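Local atomic coordinates of integral membrane indolylacetylinositol arabinosyltransferase EmbC (Mycolicibacterium smegmatis, PDB entry 7BVE), a protein that probably transfers arabinose units in the membrane to build the arabinan polymers of the mycobacterial cell wall. Residues 863-868 against 907-912; 876-881 against 895-900; 43-48 against 1053-1058; 202-207 against 981-986; 326-331 against 719-724. All blocks are in the same frame, centred on the assembly; numbering follows the deposited sequence.

Interaction 1: 863-868 against 907-912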
# COMPACT_ATOMS: atom_id res chain seq x y z
N LEU A 863 24.85 30.87 20.43
CA LEU A 863 26.11 30.27 20.85
C LEU A 863 26.15 28.86 20.29
O LEU A 863 25.25 28.06 20.56
CB LEU A 863 26.21 30.24 22.37
CG LEU A 863 27.44 29.67 23.05
CD1 LEU A 863 28.65 30.52 22.77
CD2 LEU A 863 27.17 29.59 24.52
N VAL A 864 27.16 28.56 19.48
CA VAL A 864 27.18 27.33 18.70
C VAL A 864 28.44 26.53 19.02
O VAL A 864 29.54 27.08 19.03
CB VAL A 864 27.10 27.61 17.18
CG1 VAL A 864 27.03 26.32 16.41
CG2 VAL A 864 25.91 28.45 16.84
N VAL A 865 28.27 25.24 19.31
CA VAL A 865 29.35 24.27 19.26
C VAL A 865 29.01 23.25 18.19
O VAL A 865 27.83 23.04 17.88
CB VAL A 865 29.61 23.58 20.62
CG1 VAL A 865 29.89 24.60 21.69
CG2 VAL A 865 28.46 22.69 21.02
N SER A 866 30.03 22.64 17.60
CA SER A 866 29.84 21.59 16.61
C SER A 866 30.10 20.24 17.27
O SER A 866 30.99 20.11 18.11
CB SER A 866 30.78 21.78 15.43
OG SER A 866 30.54 23.01 14.79
N ALA A 867 29.34 19.23 16.86
CA ALA A 867 29.44 17.95 17.54
C ALA A 867 29.08 16.82 16.59
O ALA A 867 28.22 16.98 15.72
CB ALA A 867 28.54 17.91 18.77
N ALA A 868 29.72 15.68 16.78
CA ALA A 868 29.45 14.46 16.03
C ALA A 868 29.04 13.35 16.98
O ALA A 868 29.08 13.49 18.21
CB ALA A 868 30.67 14.03 15.21
N ARG A 907 27.32 18.16 13.19
CA ARG A 907 26.17 19.04 13.19
C ARG A 907 26.45 20.21 14.12
O ARG A 907 27.49 20.26 14.78
CB ARG A 907 24.92 18.29 13.65
CG ARG A 907 25.16 17.31 14.79
CD ARG A 907 24.04 16.29 14.89
NE ARG A 907 24.28 15.33 15.96
CZ ARG A 907 23.32 14.58 16.52
NH1 ARG A 907 23.63 13.73 17.49
NH2 ARG A 907 22.07 14.69 16.11
N ASN A 908 25.52 21.16 14.17
CA ASN A 908 25.68 22.34 15.02
C ASN A 908 24.70 22.25 16.18
O ASN A 908 23.50 22.07 15.97
CB ASN A 908 25.43 23.62 14.23
CG ASN A 908 26.57 23.98 13.31
OD1 ASN A 908 27.72 24.00 13.71
ND2 ASN A 908 26.25 24.24 12.05
N LEU A 909 25.23 22.36 17.39
CA LEU A 909 24.42 22.44 18.60
C LEU A 909 24.29 23.91 18.96
O LEU A 909 25.29 24.64 18.96
CB LEU A 909 25.07 21.68 19.75
CG LEU A 909 25.36 20.19 19.63
CD1 LEU A 909 26.07 19.73 20.87
CD2 LEU A 909 24.11 19.41 19.42
N ARG A 910 23.08 24.35 19.28
CA ARG A 910 22.80 25.77 19.39
C ARG A 910 21.96 26.07 20.62
O ARG A 910 21.17 25.25 21.09
CB ARG A 910 22.09 26.24 18.13
CG ARG A 910 20.78 25.57 17.91
CD ARG A 910 20.14 26.03 16.67
NE ARG A 910 20.82 25.51 15.48
CZ ARG A 910 20.52 24.34 14.94
NH1 ARG A 910 19.59 23.58 15.48
NH2 ARG A 910 21.17 23.93 13.87
N ALA A 911 22.15 27.28 21.16
CA ALA A 911 21.45 27.73 22.32
C ALA A 911 21.47 29.25 22.24
O ALA A 911 22.53 29.82 21.97
CB ALA A 911 22.10 27.27 23.62
N PRO A 912 20.33 29.92 22.44
CA PRO A 912 20.32 31.38 22.39
C PRO A 912 21.03 31.98 23.58
O PRO A 912 21.15 31.37 24.64
CB PRO A 912 18.83 31.72 22.41
CG PRO A 912 18.16 30.49 21.97
CD PRO A 912 18.97 29.37 22.49
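Arg-907 begins the antiparallel pairing of strands 862-867 and 907-912, exchanging two backbone hydrogen bonds with Ala-867; its N reaches Ala-867 O at 2.9 Å. Arg-907 CG takes the crowded position between backbone N and carbonyl carbon (chi1 39°), and the chain then runs extended until NH1 meets Gly-869 O. Asn-908 follows in a non-hydrogen-bonded pair with Ser-866, where two short polar side chains meet: Ser-866 OG gives a hydrogen bond to Asn-908 OD1 at 3.2 Å, nearly along the C=O axis. Arg-944 adds a weak bond to the same oxygen. Leu-909, on the opposite face, is held in a hydrogen-bonded pair by Val-865, its N lying 2.7 Å from Val-865 O. Its branched end suits an apolar layer: CD1 lies 3.8 Å from Val-865 CG2 and 3.7 Å from Ala-867 CB. Arg-910 stands on the same face as Asn-908 and Val-864, but its guanidinium folds back along its own strand, with Asn-908 O 3.6 Å above one face. Ala-911 closes the ladder, its O accepting from Leu-863 N at 3.0 Å. In this antiparallel sheet of the C-terminal domain, strand 895-899 flanks 907-912 on its other edge, with Phe-897 against Leu-909 and Ala-911; Ile-923 and Leu-925 of strand 922-928 cover Leu-863 and Val-865, while strand 1020-1029 lies against Val-864, Asn-908 and Arg-910.

Interaction 2: 876-881 against 895-900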
# COMPACT_ATOMS: atom_id res chain seq x y z
N VAL A 876 25.52 17.18 26.71
CA VAL A 876 26.41 18.33 26.62
C VAL A 876 25.70 19.54 27.19
O VAL A 876 24.54 19.81 26.85
CB VAL A 876 26.83 18.58 25.16
CG1 VAL A 876 27.86 19.69 25.08
CG2 VAL A 876 27.34 17.31 24.52
N GLU A 877 26.37 20.27 28.09
CA GLU A 877 25.76 21.42 28.74
C GLU A 877 26.75 22.57 28.77
O GLU A 877 27.93 22.41 28.47
CB GLU A 877 25.33 21.09 30.17
CG GLU A 877 24.22 20.06 30.27
CD GLU A 877 23.81 19.78 31.69
OE1 GLU A 877 24.43 20.36 32.60
OE2 GLU A 877 22.88 18.97 31.89
N VAL A 878 26.24 23.75 29.12
CA VAL A 878 27.04 24.95 29.30
C VAL A 878 27.00 25.29 30.78
O VAL A 878 25.98 25.06 31.43
CB VAL A 878 26.51 26.12 28.43
CG1 VAL A 878 27.37 27.37 28.55
CG2 VAL A 878 26.43 25.71 27.00
N GLN A 879 28.10 25.79 31.32
CA GLN A 879 28.18 26.13 32.73
C GLN A 879 28.68 27.57 32.84
O GLN A 879 29.89 27.80 32.78
CB GLN A 879 29.09 25.14 33.44
CG GLN A 879 29.00 25.09 34.94
CD GLN A 879 29.88 23.99 35.49
OE1 GLN A 879 30.66 23.39 34.76
NE2 GLN A 879 29.72 23.68 36.77
N TRP A 880 27.77 28.52 33.01
CA TRP A 880 28.19 29.92 33.03
C TRP A 880 28.45 30.39 34.45
O TRP A 880 27.92 29.85 35.42
CB TRP A 880 27.14 30.83 32.40
CG TRP A 880 25.85 30.95 33.15
CD1 TRP A 880 25.55 31.83 34.15
CD2 TRP A 880 24.67 30.20 32.92
NE1 TRP A 880 24.27 31.65 34.58
CE2 TRP A 880 23.70 30.65 33.83
CE3 TRP A 880 24.33 29.18 32.03
CZ2 TRP A 880 22.41 30.11 33.88
CZ3 TRP A 880 23.07 28.65 32.08
CH2 TRP A 880 22.12 29.11 33.00
N ALA A 881 29.24 31.46 34.56
CA ALA A 881 29.55 32.04 35.86
C ALA A 881 29.96 33.49 35.66
O ALA A 881 30.16 33.95 34.53
CB ALA A 881 30.67 31.27 36.57
N ILE A 895 22.55 25.44 31.07
CA ILE A 895 21.60 25.28 29.98
C ILE A 895 22.05 24.13 29.09
O ILE A 895 23.21 23.71 29.13
CB ILE A 895 21.41 26.54 29.11
CG1 ILE A 895 22.77 27.08 28.65
CG2 ILE A 895 20.54 27.57 29.82
CD1 ILE A 895 22.69 28.15 27.59
N THR A 896 21.13 23.64 28.28
CA THR A 896 21.37 22.47 27.44
C THR A 896 21.20 22.85 25.98
O THR A 896 20.30 23.61 25.61
CB THR A 896 20.39 21.36 27.82
OG1 THR A 896 20.44 21.14 29.23
CG2 THR A 896 20.76 20.06 27.13
N PHE A 897 22.09 22.34 25.13
CA PHE A 897 21.96 22.55 23.70
C PHE A 897 20.82 21.73 23.13
O PHE A 897 20.47 20.66 23.65
CB PHE A 897 23.24 22.17 22.97
CG PHE A 897 24.36 23.12 23.20
CD1 PHE A 897 24.32 24.37 22.64
CD2 PHE A 897 25.47 22.74 23.91
CE1 PHE A 897 25.35 25.25 22.82
CE2 PHE A 897 26.51 23.62 24.09
CZ PHE A 897 26.44 24.88 23.54
N GLY A 898 20.24 22.24 22.06
CA GLY A 898 19.29 21.47 21.28
C GLY A 898 19.90 21.13 19.94
O GLY A 898 20.87 21.76 19.52
N ASP A 899 19.34 20.15 19.23
CA ASP A 899 19.97 19.65 18.02
C ASP A 899 18.95 19.35 16.94
O ASP A 899 17.79 19.02 17.21
CB ASP A 899 20.79 18.38 18.29
CG ASP A 899 19.99 17.27 18.95
OD1 ASP A 899 18.85 17.50 19.40
OD2 ASP A 899 20.51 16.14 19.02
N VAL A 900 19.43 19.68 15.74
CA VAL A 900 18.79 19.49 14.42
C VAL A 900 19.88 18.77 13.64
O VAL A 900 20.99 19.28 13.65
CB VAL A 900 18.48 20.85 13.76
CG1 VAL A 900 18.10 20.73 12.31
CG2 VAL A 900 17.44 21.64 14.51
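The backbones of 876-881 and 895-900 run antiparallel and meet briefly, through a straight hydrogen bond from Val-878 N to Ile-895 O (3.0 Å, 166° at the hydrogen) and a weak, longer return bond from Ile-895 N to Val-878 O. Ile-895 carries the largest share of the side-chain contact. Its CG1 sits in the crowded position between backbone N and carbonyl carbon (chi1 52°), which puts that branch 3.9 Å from Val-878 CB and leaves CG2 to meet the indole of Trp-880 at CZ3, 3.6 Å away. The two side chains cross at about a right angle. The broad indole also brings the edge of its six-membered ring to Ile-895 N, while Pro-917, Ala-920 and Ile-923 pack against it. This pairing belongs to an antiparallel sheet of the C-terminal domain, whose sequence places it among the galactose-binding-domain-like folds; the link from 881 to 895 includes the short helix 883-887, so the strands do not form a tight hairpin. Phe-897 fills the interior side: Val-876 CG1 approaches the ring edge at CD2 (4.0 Å), and Val-878 CG2 touches CZ at 3.6 Å, its side chain crossing that of Phe-897 almost perpendicularly. Beta-branched valines offer compact methyls to this ring. The Glu-877 side chain crosses that of Thr-896 obliquely, CG 4.1 Å from OG1, and its carboxylate bonds to Ser-894 OG.

Interaction 3: 43-48 against 1053-1058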
# COMPACT_ATOMS: atom_id res chain seq x y z
N ALA A 43 24.60 23.61 -33.66
CA ALA A 43 25.63 24.06 -32.74
C ALA A 43 26.61 22.93 -32.49
O ALA A 43 26.21 21.87 -32.02
CB ALA A 43 25.00 24.52 -31.42
N GLU A 44 27.89 23.16 -32.78
CA GLU A 44 28.91 22.17 -32.52
C GLU A 44 30.03 22.77 -31.68
O GLU A 44 30.20 23.98 -31.60
CB GLU A 44 29.51 21.59 -33.79
CG GLU A 44 30.36 22.55 -34.57
CD GLU A 44 31.00 21.89 -35.77
OE1 GLU A 44 30.77 20.68 -35.97
OE2 GLU A 44 31.74 22.58 -36.50
N LEU A 45 30.81 21.87 -31.07
CA LEU A 45 31.89 22.22 -30.15
C LEU A 45 33.21 21.76 -30.74
O LEU A 45 33.50 20.56 -30.77
CB LEU A 45 31.66 21.58 -28.79
CG LEU A 45 32.75 21.73 -27.74
CD1 LEU A 45 32.97 23.18 -27.41
CD2 LEU A 45 32.38 20.94 -26.49
N ASN A 46 34.02 22.71 -31.21
CA ASN A 46 35.38 22.44 -31.67
C ASN A 46 36.33 22.88 -30.57
O ASN A 46 36.36 24.07 -30.23
CB ASN A 46 35.66 23.19 -32.96
CG ASN A 46 34.83 22.68 -34.12
OD1 ASN A 46 34.68 21.48 -34.31
ND2 ASN A 46 34.28 23.61 -34.91
N TRP A 47 37.11 21.94 -30.00
CA TRP A 47 37.66 22.18 -28.67
C TRP A 47 38.84 23.14 -28.61
O TRP A 47 38.80 24.05 -27.76
CB TRP A 47 37.99 20.86 -27.97
CG TRP A 47 38.76 21.13 -26.70
CD1 TRP A 47 38.33 21.85 -25.63
CD2 TRP A 47 40.08 20.70 -26.39
NE1 TRP A 47 39.30 21.89 -24.67
CE2 TRP A 47 40.39 21.19 -25.11
CE3 TRP A 47 41.04 19.93 -27.06
CZ2 TRP A 47 41.60 20.94 -24.49
CZ3 TRP A 47 42.24 19.69 -26.45
CH2 TRP A 47 42.52 20.19 -25.17
N PRO A 48 39.95 22.99 -29.39
CA PRO A 48 41.06 23.91 -29.14
C PRO A 48 40.74 25.31 -29.63
O PRO A 48 40.81 25.61 -30.83
CB PRO A 48 42.23 23.29 -29.91
CG PRO A 48 41.83 21.90 -30.12
CD PRO A 48 40.37 21.96 -30.36
N ALA A 1053 32.77 27.35 -22.80
CA ALA A 1053 33.10 27.12 -24.20
C ALA A 1053 32.36 28.13 -25.07
O ALA A 1053 31.45 28.83 -24.61
CB ALA A 1053 32.75 25.69 -24.59
N ARG A 1054 32.73 28.20 -26.34
CA ARG A 1054 31.96 29.00 -27.30
C ARG A 1054 31.56 28.05 -28.43
O ARG A 1054 32.32 27.15 -28.79
CB ARG A 1054 32.75 30.20 -27.80
CG ARG A 1054 33.96 29.89 -28.65
CD ARG A 1054 34.73 31.15 -28.93
NE ARG A 1054 35.37 31.66 -27.73
CZ ARG A 1054 35.96 32.84 -27.64
NH1 ARG A 1054 35.99 33.64 -28.69
NH2 ARG A 1054 36.52 33.22 -26.50
N LEU A 1055 30.35 28.22 -28.93
CA LEU A 1055 29.80 27.28 -29.89
C LEU A 1055 29.73 27.92 -31.27
O LEU A 1055 29.49 29.11 -31.41
CB LEU A 1055 28.42 26.82 -29.46
CG LEU A 1055 28.33 26.20 -28.07
CD1 LEU A 1055 26.91 25.77 -27.79
CD2 LEU A 1055 29.29 25.05 -27.92
N ASP A 1056 29.95 27.10 -32.29
CA ASP A 1056 29.92 27.55 -33.67
C ASP A 1056 28.53 27.29 -34.23
O ASP A 1056 28.15 26.14 -34.46
CB ASP A 1056 30.98 26.83 -34.49
CG ASP A 1056 32.38 27.19 -34.06
OD1 ASP A 1056 32.58 28.31 -33.57
OD2 ASP A 1056 33.29 26.34 -34.20
N LEU A 1057 27.77 28.36 -34.44
CA LEU A 1057 26.36 28.28 -34.77
C LEU A 1057 26.14 28.29 -36.28
O LEU A 1057 26.93 28.83 -37.05
CB LEU A 1057 25.59 29.43 -34.13
CG LEU A 1057 25.57 29.40 -32.61
CD1 LEU A 1057 24.94 30.66 -32.07
CD2 LEU A 1057 24.81 28.20 -32.13
N GLY A 1058 25.03 27.68 -36.69
CA GLY A 1058 24.62 27.64 -38.07
C GLY A 1058 23.11 27.65 -38.22
O GLY A 1058 22.40 27.85 -37.24
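Asn-46 and Asp-1056 cross at about a right angle, their amide and carboxylate planes turned 47° apart, and Asn-46 ND2 gives a hydrogen bond to Asp-1056 OD2 at 3.0 Å. The acceptor uses its anti lone pair, the one directed away from OD1. The same nitrogen also donates to Glu-44 OE2, 3.2 Å away and met from above the carboxylate plane, so a single amide bridges two acids. Asparagine fits the place because it offers two N-H groups without a charge, and its OD1 is taken up by Ser-201 OG. Glu-44 OE2 and Asp-1056 OD2 remain 4.7 Å apart; the shared donor probably eases their repulsion, although such proximity could still raise the pKa of one of them. The other face is apolar. Leu-45 has CG anti to the backbone N (chi1 175°), so that CD1 extends to Ala-1053 CB at 3.8 Å; the side chain crosses that of Leu-1055 obliquely, CD1 4.2 Å from its CD2. Farther along, the small Ala-43 presents CB to Leu-1057 CD2, also 3.8 Å away. Between the two layers the backbones pair through Asp-1056 N to Glu-44 O, a straight bond of 3.2 Å, and a weak return bond. Strand 1056-1062, from the C-terminal part of the chain, thereby forms an outermost strand of the antiparallel sheet in the concanavalin-like N-terminal domain; strand 38-46 lies between it and strand 201-203; Leu-45 bonds through its backbone to Ala-202, and Ala-43 to Ile-204 just beyond that strand.

Interaction 4: 202-207 against 981-986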
# COMPACT_ATOMS: atom_id res chain seq x y z
N ALA A 202 32.16 17.81 -31.81
CA ALA A 202 30.96 17.16 -31.31
C ALA A 202 29.76 18.01 -31.69
O ALA A 202 29.72 19.19 -31.34
CB ALA A 202 31.02 16.98 -29.79
N THR A 203 28.80 17.42 -32.39
CA THR A 203 27.59 18.13 -32.76
C THR A 203 26.57 17.95 -31.65
O THR A 203 26.15 16.83 -31.36
CB THR A 203 27.01 17.63 -34.08
OG1 THR A 203 26.53 16.30 -33.91
CG2 THR A 203 28.07 17.63 -35.15
N ILE A 204 26.16 19.06 -31.04
CA ILE A 204 25.26 19.01 -29.91
C ILE A 204 23.84 18.76 -30.41
O ILE A 204 23.44 19.25 -31.47
CB ILE A 204 25.36 20.32 -29.11
CG1 ILE A 204 26.82 20.60 -28.79
CG2 ILE A 204 24.65 20.23 -27.80
CD1 ILE A 204 27.06 21.98 -28.30
N ASP A 205 23.08 17.98 -29.65
CA ASP A 205 21.70 17.65 -30.01
C ASP A 205 20.79 18.84 -29.71
O ASP A 205 20.14 18.92 -28.66
CB ASP A 205 21.25 16.40 -29.28
CG ASP A 205 19.85 15.98 -29.65
OD1 ASP A 205 19.67 15.46 -30.78
OD2 ASP A 205 18.94 16.15 -28.83
N THR A 206 20.76 19.79 -30.63
CA THR A 206 19.81 20.90 -30.56
C THR A 206 18.63 20.64 -31.49
O THR A 206 18.39 21.39 -32.43
CB THR A 206 20.50 22.20 -30.93
OG1 THR A 206 20.75 22.22 -32.33
CG2 THR A 206 21.81 22.31 -30.22
N ARG A 207 17.89 19.57 -31.24
CA ARG A 207 16.78 19.25 -32.12
C ARG A 207 15.50 19.96 -31.74
O ARG A 207 14.55 19.95 -32.53
CB ARG A 207 16.53 17.74 -32.15
CG ARG A 207 15.90 17.20 -30.92
CD ARG A 207 15.68 15.71 -30.99
NE ARG A 207 16.92 14.95 -30.87
CZ ARG A 207 17.01 13.64 -31.03
NH1 ARG A 207 15.93 12.93 -31.32
NH2 ARG A 207 18.17 13.03 -30.90
N TYR A 981 21.44 26.20 -25.92
CA TYR A 981 21.58 25.35 -27.10
C TYR A 981 22.02 23.95 -26.70
O TYR A 981 22.93 23.38 -27.29
CB TYR A 981 22.57 25.92 -28.11
CG TYR A 981 22.15 27.22 -28.72
CD1 TYR A 981 21.02 27.31 -29.51
CD2 TYR A 981 22.94 28.35 -28.59
CE1 TYR A 981 20.64 28.50 -30.08
CE2 TYR A 981 22.57 29.54 -29.17
CZ TYR A 981 21.42 29.61 -29.91
OH TYR A 981 21.05 30.79 -30.49
N GLY A 982 21.38 23.39 -25.69
CA GLY A 982 21.80 22.11 -25.17
C GLY A 982 22.85 22.19 -24.09
O GLY A 982 23.06 21.20 -23.39
N VAL A 983 23.50 23.33 -23.92
CA VAL A 983 24.54 23.54 -22.92
C VAL A 983 23.94 24.33 -21.77
O VAL A 983 23.26 25.33 -22.00
CB VAL A 983 25.74 24.27 -23.55
CG1 VAL A 983 26.80 24.56 -22.53
CG2 VAL A 983 26.31 23.47 -24.68
N VAL A 984 24.19 23.89 -20.54
CA VAL A 984 23.60 24.53 -19.38
C VAL A 984 24.61 25.49 -18.75
O VAL A 984 25.79 25.48 -19.07
CB VAL A 984 23.11 23.51 -18.33
CG1 VAL A 984 22.19 22.51 -18.95
CG2 VAL A 984 24.25 22.84 -17.65
N GLU A 985 24.12 26.34 -17.85
CA GLU A 985 24.94 27.28 -17.11
C GLU A 985 25.30 26.66 -15.77
O GLU A 985 24.44 26.06 -15.12
CB GLU A 985 24.21 28.60 -16.91
CG GLU A 985 25.05 29.70 -16.33
CD GLU A 985 24.26 30.95 -16.09
OE1 GLU A 985 23.03 30.92 -16.24
OE2 GLU A 985 24.87 31.99 -15.75
N VAL A 986 26.55 26.80 -15.36
CA VAL A 986 27.06 26.11 -14.18
C VAL A 986 26.61 26.86 -12.94
O VAL A 986 26.93 28.05 -12.78
CB VAL A 986 28.59 26.00 -14.24
CG1 VAL A 986 29.11 25.24 -13.06
CG2 VAL A 986 29.02 25.36 -15.53
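Two torsions bring the methyl groups of 202-207 to the loop 981-986. In Ile-204, chi1 of -52° sets CG2 anti to the backbone N and directs it at Tyr-981 O, 3.6 Å away. The other branch extends to CD1, which meets Val-983 CG2 at 4.0 Å, the two side chains crossing at about a right angle. In Thr-206, chi1 of 73° puts OG1 in the crowded position, where it bonds to Thr-41 O, and turns CG2 to the same carbonyl, Tyr-981 O, at 3.3 Å. Threonine's hydroxyl is thus engaged by strand 38-46 and its methyl by the loop. Gly-982, with a positive phi of 89°, passes closely: its CA is 4.3 Å from Ile-204 CG2, and the lack of a CB avoids crowding both there and against the preceding carbonyl. An inverse gamma turn centred on Asp-205, closed by Thr-206 N to Ile-204 O at 2.9 Å, sets the bend between Ile-204 and Thr-206. Arg-207 grips Asp-205 side-on, NE (2.8 Å) and NH2 (2.9 Å) both donating to OD1, with NE on its syn lone pair; NH2 also reaches Ala-1069 O. Backbone bonds of Gly-982 with Ile-61 and of Val-984 with Pro-59 fasten the loop further. Between the two segments the contact is van der Waals, part of a domain interface in which a turn leaving the concanavalin-like sheet rests on a C-terminal-domain loop.

Interaction 5: 326-331 against 719-724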
# COMPACT_ATOMS: atom_id res chain seq x y z
N ALA A 326 6.20 37.05 -7.23
CA ALA A 326 5.80 36.93 -5.84
C ALA A 326 4.66 35.93 -5.78
O ALA A 326 3.96 35.72 -6.77
CB ALA A 326 5.36 38.27 -5.26
N SER A 327 4.47 35.31 -4.62
CA SER A 327 3.51 34.22 -4.53
C SER A 327 2.07 34.73 -4.53
O SER A 327 1.15 33.99 -4.86
CB SER A 327 3.79 33.39 -3.29
OG SER A 327 2.88 32.31 -3.17
N VAL A 328 1.86 36.00 -4.17
CA VAL A 328 0.51 36.56 -4.22
C VAL A 328 0.22 37.12 -5.60
O VAL A 328 -0.94 37.35 -5.96
CB VAL A 328 0.32 37.62 -3.13
CG1 VAL A 328 0.14 36.97 -1.80
CG2 VAL A 328 1.50 38.55 -3.08
N TRP A 329 1.25 37.36 -6.40
CA TRP A 329 1.01 37.80 -7.77
C TRP A 329 0.88 36.61 -8.71
O TRP A 329 0.07 36.64 -9.63
CB TRP A 329 2.12 38.72 -8.24
CG TRP A 329 1.93 39.15 -9.66
CD1 TRP A 329 2.63 38.72 -10.74
CD2 TRP A 329 0.95 40.06 -10.16
NE1 TRP A 329 2.17 39.33 -11.87
CE2 TRP A 329 1.13 40.15 -11.54
CE3 TRP A 329 -0.07 40.81 -9.56
CZ2 TRP A 329 0.34 40.96 -12.34
CZ3 TRP A 329 -0.85 41.61 -10.35
CH2 TRP A 329 -0.64 41.68 -11.73
N MET A 330 1.67 35.57 -8.50
CA MET A 330 1.66 34.46 -9.44
C MET A 330 0.42 33.59 -9.31
O MET A 330 0.02 32.97 -10.30
CB MET A 330 2.91 33.60 -9.27
CG MET A 330 4.19 34.27 -9.71
SD MET A 330 4.11 34.90 -11.39
CE MET A 330 3.95 33.40 -12.32
N ARG A 331 -0.22 33.56 -8.15
CA ARG A 331 -1.40 32.74 -7.94
C ARG A 331 -2.69 33.52 -8.04
O ARG A 331 -3.74 33.01 -7.66
CB ARG A 331 -1.33 32.07 -6.57
CG ARG A 331 -0.17 31.13 -6.39
CD ARG A 331 -0.18 30.56 -5.00
NE ARG A 331 0.02 31.61 -4.00
CZ ARG A 331 -0.88 31.94 -3.09
NH1 ARG A 331 -2.03 31.31 -3.04
NH2 ARG A 331 -0.63 32.90 -2.22
N ARG A 719 2.48 35.13 6.88
CA ARG A 719 3.16 36.36 7.25
C ARG A 719 3.96 36.91 6.08
O ARG A 719 4.05 38.13 5.91
CB ARG A 719 4.09 36.11 8.43
CG ARG A 719 4.64 37.38 9.06
CD ARG A 719 5.71 37.08 10.07
NE ARG A 719 6.91 36.63 9.40
CZ ARG A 719 7.87 37.44 8.98
NH1 ARG A 719 7.77 38.74 9.22
NH2 ARG A 719 8.94 36.95 8.37
N SER A 720 4.52 36.03 5.25
CA SER A 720 5.22 36.49 4.06
C SER A 720 4.26 37.04 3.03
O SER A 720 4.53 38.07 2.40
CB SER A 720 6.04 35.36 3.46
OG SER A 720 5.18 34.40 2.90
N ASN A 721 3.11 36.38 2.84
CA ASN A 721 2.12 36.89 1.90
C ASN A 721 1.50 38.20 2.37
O ASN A 721 1.09 39.01 1.53
CB ASN A 721 1.03 35.85 1.67
CG ASN A 721 1.50 34.72 0.80
OD1 ASN A 721 2.22 34.94 -0.17
ND2 ASN A 721 1.08 33.51 1.12
N LEU A 722 1.42 38.44 3.67
CA LEU A 722 0.93 39.72 4.14
C LEU A 722 2.03 40.78 4.20
O LEU A 722 1.71 41.97 4.14
CB LEU A 722 0.28 39.57 5.52
CG LEU A 722 -1.06 38.84 5.55
CD1 LEU A 722 -1.47 38.56 6.96
CD2 LEU A 722 -2.11 39.67 4.87
N ASN A 723 3.30 40.39 4.32
CA ASN A 723 4.39 41.34 4.16
C ASN A 723 4.52 41.81 2.74
O ASN A 723 4.92 42.95 2.51
CB ASN A 723 5.73 40.73 4.58
CG ASN A 723 5.93 40.73 6.07
OD1 ASN A 723 5.50 41.65 6.76
ND2 ASN A 723 6.65 39.74 6.56
N ALA A 724 4.17 40.95 1.77
CA ALA A 724 4.32 41.27 0.35
C ALA A 724 3.45 42.44 -0.11
O ALA A 724 3.67 42.96 -1.20
CB ALA A 724 4.00 40.05 -0.50
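Van der Waals contact centres on Val-328, whose CB points toward helix 717-723 and spreads two methyls over it. CG2 meets Ala-724 CB at 3.9 Å, an apolar pair in which a small residue lets the backbones come near. CG1 lies against the amide of Asn-721, 3.3 Å from Asn-721 OD1 and 3.7 Å from Asn-721 CG, the two side chains sliding past each other in opposite directions. Phe-272, at the end of helix 258-272, packs against this same valine.

Polar groups meet without bonding to one another. Asn-721 and Arg-331 reach tip to tip, their amide and guanidinium planes 40° apart, but the approaching atoms, Asn-721 ND2 and Arg-331 NH2 at 3.8 Å, are both donors. Each finds its acceptor on the neighbouring helix: ND2 bonds to Phe-272 O and NH2 to His-271 O.

Within 326-331, hydrogen bonds fix the arginine. Its chain bends at chi3 (-64°), and NE donates to Ser-327 OG at 3.1 Å and, weakly, to Ser-327 O. Ser-327 holds OG anti to its backbone N, so the hydroxyl faces the guanidinium while CB lies 3.8 Å from Asn-721 OD1.

Adjacent carbonyls at the C-terminal end of helix 258-272 thus bind a side chain from each partner, and that helix end, with its partial negative charge, probably stabilises the cationic arginine. Membrane domain and C-terminal domain are accordingly joined here by direct van der Waals contact and, for their polar groups, through a shared third helix.

Interactions 1 and 2 belong to one sheet of the C-terminal domain, their centres 9 Å apart: strands 907-912 and 895-899 are neighbours, joined through Arg-910 O and Gly-898 N at 3.3 Å. Interactions 3 and 4 form a second cluster, centres 10 Å apart, where Leu-45 N lies 2.9 Å from Ala-202 O and both contacts bring C-terminal residues onto the concanavalin-like domain. Interaction 5 stands apart, its centre about 33 Å from that of interaction 1 and 36 Å from that of interaction 4. The ethambutol pocket is not in direct contact: the Arg-331 side chain is about 13 Å from the drug. The Arg-907 side chain of interaction 1 is about 14 Å from the calcium ion.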